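Local coordinates for CELL WALL surface anchor family protein (Streptococcus pneumoniae, PDB 2WW8), which is the adhesin of the pneumococcal pilus and probably mediates attachment to host cells, at residues A[804-807]-A[811-814]; A[814-819]-A[837-842]; A[452-457]-A[503-508]. All coordinates share one frame; numbering follows the deposited sequence.

Contact 1. Residues A[804-807]-A[811-814]; sequences NSEP and KPVQ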
loop_
_atom_site.group_PDB
_atom_site.type_symbol
_atom_site.label_atom_id
_atom_site.label_comp_id
_atom_site.label_asym_id
_atom_site.label_seq_id
_atom_site.Cartn_x
_atom_site.Cartn_y
_atom_site.Cartn_z
ATOM N N ASN A 804 -72.233 -36.340 50.998
ATOM C CA ASN A 804 -73.525 -36.795 50.442
ATOM C C ASN A 804 -74.217 -37.690 51.469
ATOM O O ASN A 804 -75.431 -37.570 51.671
ATOM C CB ASN A 804 -73.380 -37.501 49.087
ATOM C CG ASN A 804 -72.694 -36.623 48.043
ATOM O OD1 ASN A 804 -71.545 -36.859 47.662
ATOM N ND2 ASN A 804 -73.401 -35.589 47.584
ATOM N N SER A 805 -73.443 -38.566 52.115
ATOM C CA SER A 805 -74.006 -39.453 53.120
ATOM C C SER A 805 -72.972 -39.855 54.184
ATOM O O SER A 805 -71.807 -40.116 53.883
ATOM C CB SER A 805 -74.630 -40.682 52.456
ATOM O OG SER A 805 -73.659 -41.603 52.003
ATOM N N GLU A 806 -73.396 -39.842 55.441
ATOM C CA GLU A 806 -72.602 -40.269 56.585
ATOM C C GLU A 806 -72.343 -41.783 56.496
ATOM O O GLU A 806 -73.060 -42.512 55.817
ATOM C CB GLU A 806 -73.390 -39.961 57.863
ATOM C CG GLU A 806 -74.438 -41.036 58.202
ATOM C CD GLU A 806 -75.747 -40.959 57.395
ATOM O OE1 GLU A 806 -76.006 -39.963 56.661
ATOM O OE2 GLU A 806 -76.537 -41.920 57.518
ATOM N N PRO A 807 -71.347 -42.291 57.213
ATOM C CA PRO A 807 -71.254 -43.748 57.218
ATOM C C PRO A 807 -72.230 -44.390 58.189
ATOM O O PRO A 807 -72.730 -43.680 59.056
ATOM C CB PRO A 807 -69.832 -43.998 57.708
ATOM C CG PRO A 807 -69.230 -42.716 57.901
ATOM C CD PRO A 807 -70.277 -41.665 58.009
ATOM N N LYS A 811 -74.704 -40.105 62.861
ATOM C CA LYS A 811 -75.835 -39.210 62.638
ATOM C C LYS A 811 -75.976 -38.800 61.165
ATOM O O LYS A 811 -74.977 -38.376 60.578
ATOM C CB LYS A 811 -75.712 -37.951 63.489
ATOM C CG LYS A 811 -75.801 -38.240 64.965
ATOM C CD LYS A 811 -76.121 -36.997 65.740
ATOM C CE LYS A 811 -75.839 -37.321 67.156
ATOM N NZ LYS A 811 -75.748 -35.990 67.759
ATOM N N PRO A 812 -77.185 -38.941 60.568
ATOM C CA PRO A 812 -77.333 -38.619 59.141
ATOM C C PRO A 812 -76.881 -37.208 58.815
ATOM O O PRO A 812 -77.118 -36.249 59.571
ATOM C CB PRO A 812 -78.830 -38.815 58.835
ATOM C CG PRO A 812 -79.280 -39.703 59.905
ATOM C CD PRO A 812 -78.483 -39.351 61.141
ATOM N N VAL A 813 -76.166 -37.164 57.699
ATOM C CA VAL A 813 -75.728 -35.951 57.033
ATOM C C VAL A 813 -76.047 -36.250 55.558
ATOM O O VAL A 813 -75.350 -37.046 54.936
ATOM C CB VAL A 813 -74.200 -35.723 57.142
ATOM C CG1 VAL A 813 -73.871 -34.387 56.463
ATOM C CG2 VAL A 813 -73.675 -35.718 58.582
ATOM N N GLN A 814 -77.103 -35.637 55.026
ATOM C CA GLN A 814 -77.586 -35.875 53.672
ATOM C C GLN A 814 -77.350 -34.631 52.785
ATOM O O GLN A 814 -78.053 -33.620 52.932
ATOM C CB GLN A 814 -79.066 -36.290 53.709
ATOM C CG GLN A 814 -79.355 -37.705 54.339
ATOM C CD GLN A 814 -78.482 -38.812 53.720
ATOM O OE1 GLN A 814 -78.248 -38.815 52.502
ATOM N NE2 GLN A 814 -77.955 -39.722 54.548
#
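S805 lies against Q814 and E806 against V813, the two chain directions being 171° apart. CA atoms of S805 and Q814 are separated by 5.1 Å. Thus 811-814 runs back antiparallel to 804-806 as irregular chain, linked by one weak backbone bond, E806 N to V813 O at 3.4 Å; S805 CA directs its hydrogen at the same oxygen. On the other edge of 804-807, N804 and S805 both face V755, forming a classic beta bulge. The arrangement is the end of a beta hairpin, where strand 797-805 of the prealbumin-like domain leaves its sheet and the chain folds back toward strand 816-824. E806 carries the side-chain part. With CG held between the backbone N and the carbonyl carbon (chi1 82°) and the chain bent at chi2, its carboxylate folds over P812, and OE1 accepts from V813 N at 3.0 Å with an N-H...O angle of 161°. The donor comes from above the carboxylate plane. Q814 is also bent at chi2, which carries NE2 to 2.9 Å from E806 OE1, amide and carboxylate planes being almost perpendicular. K811 points away and pairs its NZ with E855.

Contact 2. Residues A[814-819]-A[837-842]; sequences QNKPIV and QDIPAG
K816 lays its aliphatic chain over the I839 side chain, the two running at about a right angle to each other. The closest approach is CE of K816 to CD1 of I839, 3.7 Å, while CD of K816 lies 3.9 Å from the same methyl. Further back, CG of K816 reaches CG2 of I839 at 4.1 Å, so the lysine methylenes touch both branches of the isoleucine. The setting is the prealbumin-like fold, a beta sandwich: strand 816-824 belongs to the sheet that also holds 797-805, and strand 841-846 is an outermost strand of the facing sheet. I839 lies in the lead-in to strand 841-846, and the pair I818-A841 is the sheet-to-sheet part. CA of K816 and CA of I839 are 8.1 Å apart, too far for strand pairing, and mainly side chains bridge the gap. The bend of K816 at chi2 (-63°) turns the outer methylenes across the CD1 end of I839.

Backbone bonds hold 814-819 to its neighbour in the sheet, strand 797-805. N815 and K816 both face E803 in a G1 beta bulge, and I818 and V819 both face L801 in a classic one. The A841 side chain also touches E803.

Deeper in the sandwich, buried I818 uses the end of its longer branch. CG1 stands beside the backbone N, anti to the carbonyl carbon (chi1 -48°), and with chi2 also turned (-64°), CD1 meets CB of A841 at 3.6 Å.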
loop_
_atom_site.group_PDB
_atom_site.type_symbol
_atom_site.label_atom_id
_atom_site.label_comp_id
_atom_site.label_asym_id
_atom_site.label_seq_id
_atom_site.Cartn_x
_atom_site.Cartn_y
_atom_site.Cartn_z
ATOM N N GLN A 814 -77.103 -35.637 55.026
ATOM C CA GLN A 814 -77.586 -35.875 53.672
ATOM C C GLN A 814 -77.350 -34.631 52.785
ATOM O O GLN A 814 -78.053 -33.620 52.932
ATOM C CB GLN A 814 -79.066 -36.290 53.709
ATOM C CG GLN A 814 -79.355 -37.705 54.339
ATOM C CD GLN A 814 -78.482 -38.812 53.720
ATOM O OE1 GLN A 814 -78.248 -38.815 52.502
ATOM N NE2 GLN A 814 -77.955 -39.722 54.548
ATOM N N ASN A 815 -76.367 -34.712 51.882
ATOM C CA ASN A 815 -75.991 -33.621 50.954
ATOM C C ASN A 815 -75.829 -32.270 51.631
ATOM O O ASN A 815 -76.633 -31.371 51.396
ATOM C CB ASN A 815 -76.992 -33.484 49.799
ATOM C CG ASN A 815 -77.194 -34.790 49.080
ATOM O OD1 ASN A 815 -76.251 -35.378 48.543
ATOM N ND2 ASN A 815 -78.424 -35.285 49.116
ATOM N N LYS A 816 -74.832 -32.153 52.506
ATOM C CA LYS A 816 -74.613 -30.910 53.246
ATOM C C LYS A 816 -73.240 -30.305 52.860
ATOM O O LYS A 816 -72.276 -31.055 52.743
ATOM C CB LYS A 816 -74.713 -31.136 54.776
ATOM C CG LYS A 816 -76.086 -31.563 55.363
ATOM C CD LYS A 816 -77.201 -30.512 55.168
ATOM C CE LYS A 816 -78.580 -31.091 55.563
ATOM N NZ LYS A 816 -79.598 -30.688 54.566
ATOM N N PRO A 817 -73.134 -28.962 52.693
ATOM C CA PRO A 817 -71.819 -28.337 52.516
ATOM C C PRO A 817 -70.950 -28.518 53.783
ATOM O O PRO A 817 -71.438 -28.337 54.897
ATOM C CB PRO A 817 -72.153 -26.844 52.342
ATOM C CG PRO A 817 -73.477 -26.648 53.041
ATOM C CD PRO A 817 -74.209 -27.974 52.947
ATOM N N ILE A 818 -69.689 -28.898 53.626
ATOM C CA ILE A 818 -68.794 -29.079 54.779
ATOM C C ILE A 818 -67.636 -28.062 54.804
ATOM O O ILE A 818 -67.496 -27.288 55.760
ATOM C CB ILE A 818 -68.235 -30.518 54.866
ATOM C CG1 ILE A 818 -69.367 -31.541 54.718
ATOM C CG2 ILE A 818 -67.462 -30.737 56.199
ATOM C CD1 ILE A 818 -70.374 -31.442 55.856
ATOM N N VAL A 819 -66.843 -28.044 53.734
ATOM C CA VAL A 819 -65.643 -27.217 53.699
ATOM C C VAL A 819 -65.603 -26.400 52.412
ATOM O O VAL A 819 -65.975 -26.898 51.332
ATOM C CB VAL A 819 -64.334 -28.054 53.689
ATOM C CG1 VAL A 819 -63.111 -27.126 53.864
ATOM C CG2 VAL A 819 -64.323 -29.125 54.766
ATOM N N GLN A 837 -75.474 -24.648 60.712
ATOM C CA GLN A 837 -75.791 -24.726 62.136
ATOM C C GLN A 837 -76.488 -26.046 62.486
ATOM O O GLN A 837 -77.396 -26.495 61.766
ATOM C CB GLN A 837 -76.701 -23.537 62.510
ATOM C CG GLN A 837 -76.868 -23.278 64.033
ATOM C CD GLN A 837 -75.538 -23.364 64.797
ATOM O OE1 GLN A 837 -74.531 -22.766 64.389
ATOM N NE2 GLN A 837 -75.543 -24.097 65.918
ATOM N N ASP A 838 -76.038 -26.701 63.553
ATOM C CA ASP A 838 -76.707 -27.936 64.028
ATOM C C ASP A 838 -76.556 -29.217 63.210
ATOM O O ASP A 838 -77.091 -30.249 63.622
ATOM C CB ASP A 838 -78.216 -27.725 64.204
ATOM C CG ASP A 838 -78.543 -26.802 65.358
ATOM O OD1 ASP A 838 -77.775 -26.813 66.355
ATOM O OD2 ASP A 838 -79.568 -26.077 65.256
ATOM N N ILE A 839 -75.880 -29.162 62.065
ATOM C CA ILE A 839 -75.540 -30.385 61.325
ATOM C C ILE A 839 -74.405 -31.076 62.069
ATOM O O ILE A 839 -73.467 -30.398 62.525
ATOM C CB ILE A 839 -75.103 -30.108 59.864
ATOM C CG1 ILE A 839 -76.224 -29.413 59.086
ATOM C CG2 ILE A 839 -74.680 -31.398 59.161
ATOM C CD1 ILE A 839 -77.547 -30.152 59.030
ATOM N N PRO A 840 -74.486 -32.418 62.199
ATOM C CA PRO A 840 -73.457 -33.140 62.950
ATOM C C PRO A 840 -72.199 -33.544 62.154
ATOM O O PRO A 840 -71.694 -34.668 62.320
ATOM C CB PRO A 840 -74.223 -34.370 63.470
ATOM C CG PRO A 840 -75.228 -34.664 62.430
ATOM C CD PRO A 840 -75.553 -33.322 61.727
ATOM N N ALA A 841 -71.690 -32.666 61.285
ATOM C CA ALA A 841 -70.391 -32.879 60.645
ATOM C C ALA A 841 -69.522 -31.692 61.078
ATOM O O ALA A 841 -70.054 -30.611 61.379
ATOM C CB ALA A 841 -70.504 -32.947 59.100
ATOM N N GLY A 842 -68.201 -31.840 61.120
ATOM C CA GLY A 842 -67.396 -30.627 61.355
ATOM C C GLY A 842 -66.091 -30.743 60.607
ATOM O O GLY A 842 -65.771 -31.848 60.092
#

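Contact 3. Residues A[452-457]-A[503-508]; sequences TDKTVY and YPFNSN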
loop_
_atom_site.group_PDB
_atom_site.type_symbol
_atom_site.label_atom_id
_atom_site.label_comp_id
_atom_site.label_asym_id
_atom_site.label_seq_id
_atom_site.Cartn_x
_atom_site.Cartn_y
_atom_site.Cartn_z
ATOM N N THR A 452 37.330 27.470 -47.553
ATOM C CA THR A 452 38.512 28.129 -48.079
ATOM C C THR A 452 38.210 28.872 -49.388
ATOM O O THR A 452 39.087 29.574 -49.921
ATOM C CB THR A 452 39.636 27.119 -48.335
ATOM O OG1 THR A 452 39.159 26.216 -49.324
ATOM C CG2 THR A 452 39.928 26.290 -47.106
ATOM N N ASP A 453 36.994 28.753 -49.927
ATOM C CA ASP A 453 36.493 29.543 -51.091
ATOM C C ASP A 453 35.293 30.351 -50.557
ATOM O O ASP A 453 34.361 29.746 -50.015
ATOM C CB ASP A 453 36.021 28.533 -52.137
ATOM C CG ASP A 453 35.421 29.163 -53.411
ATOM O OD1 ASP A 453 35.179 30.396 -53.505
ATOM O OD2 ASP A 453 35.223 28.360 -54.356
ATOM N N LYS A 454 35.328 31.682 -50.654
ATOM C CA LYS A 454 34.256 32.545 -50.153
ATOM C C LYS A 454 32.958 32.429 -50.964
ATOM O O LYS A 454 31.917 32.908 -50.525
ATOM C CB LYS A 454 34.687 33.989 -50.457
ATOM C CG LYS A 454 35.813 34.467 -49.573
ATOM C CD LYS A 454 35.982 35.991 -49.713
ATOM C CE LYS A 454 37.155 36.401 -48.814
ATOM N NZ LYS A 454 37.494 37.835 -48.910
ATOM N N THR A 455 33.043 31.886 -52.178
ATOM C CA THR A 455 31.873 31.855 -53.070
ATOM C C THR A 455 30.794 30.868 -52.620
ATOM O O THR A 455 31.037 29.668 -52.395
ATOM C CB THR A 455 32.276 31.572 -54.529
ATOM O OG1 THR A 455 33.307 32.491 -54.951
ATOM C CG2 THR A 455 31.122 31.721 -55.532
ATOM N N VAL A 456 29.569 31.381 -52.546
ATOM C CA VAL A 456 28.397 30.497 -52.366
ATOM C C VAL A 456 28.006 29.992 -53.742
ATOM O O VAL A 456 27.923 30.769 -54.707
ATOM C CB VAL A 456 27.190 31.237 -51.743
ATOM C CG1 VAL A 456 25.953 30.287 -51.536
ATOM C CG2 VAL A 456 27.625 31.867 -50.439
ATOM N N TYR A 457 27.796 28.683 -53.847
ATOM C CA TYR A 457 27.437 28.033 -55.092
ATOM C C TYR A 457 26.003 27.549 -55.048
ATOM O O TYR A 457 25.537 27.158 -53.994
ATOM C CB TYR A 457 28.326 26.827 -55.356
ATOM C CG TYR A 457 29.732 27.271 -55.649
ATOM C CD1 TYR A 457 30.099 27.630 -56.943
ATOM C CD2 TYR A 457 30.674 27.330 -54.632
ATOM C CE1 TYR A 457 31.385 28.076 -57.228
ATOM C CE2 TYR A 457 31.974 27.756 -54.906
ATOM C CZ TYR A 457 32.313 28.138 -56.178
ATOM O OH TYR A 457 33.607 28.553 -56.429
ATOM N N TYR A 503 40.461 30.632 -41.425
ATOM C CA TYR A 503 41.214 31.797 -40.955
ATOM C C TYR A 503 42.617 31.315 -40.527
ATOM O O TYR A 503 42.801 30.131 -40.213
ATOM C CB TYR A 503 40.394 32.482 -39.844
ATOM C CG TYR A 503 40.360 31.662 -38.559
ATOM C CD1 TYR A 503 39.409 30.614 -38.355
ATOM C CD2 TYR A 503 41.274 31.938 -37.537
ATOM C CE1 TYR A 503 39.389 29.874 -37.163
ATOM C CE2 TYR A 503 41.243 31.184 -36.340
ATOM C CZ TYR A 503 40.323 30.182 -36.160
ATOM O OH TYR A 503 40.375 29.445 -34.987
ATOM N N PRO A 504 43.657 32.179 -40.629
ATOM C CA PRO A 504 43.715 33.413 -41.490
ATOM C C PRO A 504 43.528 33.090 -42.977
ATOM O O PRO A 504 44.180 32.216 -43.535
ATOM C CB PRO A 504 45.090 33.994 -41.198
ATOM C CG PRO A 504 45.480 33.317 -39.817
ATOM C CD PRO A 504 44.932 31.933 -39.942
ATOM N N PHE A 505 42.558 33.748 -43.612
ATOM C CA PHE A 505 42.075 33.276 -44.899
ATOM C C PHE A 505 43.142 33.270 -45.989
ATOM O O PHE A 505 43.174 32.388 -46.872
ATOM C CB PHE A 505 40.864 34.140 -45.285
ATOM C CG PHE A 505 40.157 33.633 -46.467
ATOM C CD1 PHE A 505 39.229 32.597 -46.354
ATOM C CD2 PHE A 505 40.435 34.169 -47.730
ATOM C CE1 PHE A 505 38.533 32.113 -47.493
ATOM C CE2 PHE A 505 39.761 33.700 -48.860
ATOM C CZ PHE A 505 38.819 32.686 -48.769
ATOM N N ASN A 506 44.057 34.238 -45.931
ATOM C CA ASN A 506 45.118 34.284 -46.948
ATOM C C ASN A 506 46.474 33.781 -46.475
ATOM O O ASN A 506 47.509 34.060 -47.075
ATOM C CB ASN A 506 45.248 35.682 -47.566
ATOM C CG ASN A 506 43.994 36.058 -48.322
ATOM O OD1 ASN A 506 43.325 37.029 -47.986
ATOM N ND2 ASN A 506 43.620 35.220 -49.291
ATOM N N SER A 507 46.469 33.046 -45.374
ATOM C CA SER A 507 47.705 32.491 -44.852
ATOM C C SER A 507 48.469 31.633 -45.867
ATOM O O SER A 507 47.870 30.789 -46.521
ATOM C CB SER A 507 47.345 31.660 -43.626
ATOM O OG SER A 507 48.500 30.988 -43.141
ATOM N N ASN A 508 49.787 31.829 -46.010
ATOM C CA ASN A 508 50.634 30.912 -46.746
ATOM C C ASN A 508 51.170 29.816 -45.859
ATOM O O ASN A 508 51.964 29.056 -46.362
ATOM C CB ASN A 508 51.810 31.619 -47.434
ATOM C CG ASN A 508 51.342 32.648 -48.458
ATOM O OD1 ASN A 508 50.380 32.430 -49.205
ATOM N ND2 ASN A 508 52.027 33.784 -48.499
HETATM O O HOH W 1 41.411 30.357 -47.843
#
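F505 is the residue of 503-508, in the loop between strand 489-496 and helix 516-526, that meets 452-457, in the loop before strand 457-458. The chain leading to it is shaped by a cis peptide before P504. Y503, ahead of that bond, is buried and its OH is hydrogen-bonded to I396 N. P504 then opens a type I beta turn that ends at S507, closed by S507 N to P504 O at 3.1 Å, and F505 occupies the second position of this turn. CG of F505 lies anti to its backbone N (chi1 -171°), which sends the ring out from the turn toward T452 and K454. Over one face passes the extended chain of K454: CE stands 4.2 Å from the ring centroid and 27° off the normal, a CH-pi contact, while CG of K454 is 3.6 Å from CZ of F505. On the opposite face a water sits over the ring centre and donates to both T452 O and F505 O, the latter at 2.9 Å, joining the two backbones over the ring. The carbonyl O of T452 approaches CZ of F505 obliquely at 3.3 Å. At the end of the turn, S507 OG bonds to T509 N and A510 O.

The opposing loop has its own internal order. D453 OD1 accepts from T455 N in an Asx turn, and Y457 OH donates to D453 OD2 on the syn side at 2.6 Å, which fixes the carboxylate from both oxygens. The chemistry implies an attachment of two surface loops by one aromatic ring between lysine methylenes and water; between the two segments the polar link runs through that water.

How the contacts relate
All three contacts lie near the surface, but at opposite ends of an elongated chain. Contacts 1 and 2 have centres 9 Å apart in the last prealbumin-like domain, share Q814 and touch directly, with P840 against K811 and N804 ND2 probably bonded to N815 OD1. Contact 3 is far away, its centre about 169 Å from that of contact 1. Contact 1 lies at the end of the hairpin joining two neighbouring strands of one sheet, and relies on backbone and carboxylate bonds. Contact 2 spans two sheets through aliphatic carbons, and its I818 is buried. Contact 3 joins irregular loops instead of strands, and combines an aromatic face with a bridging water.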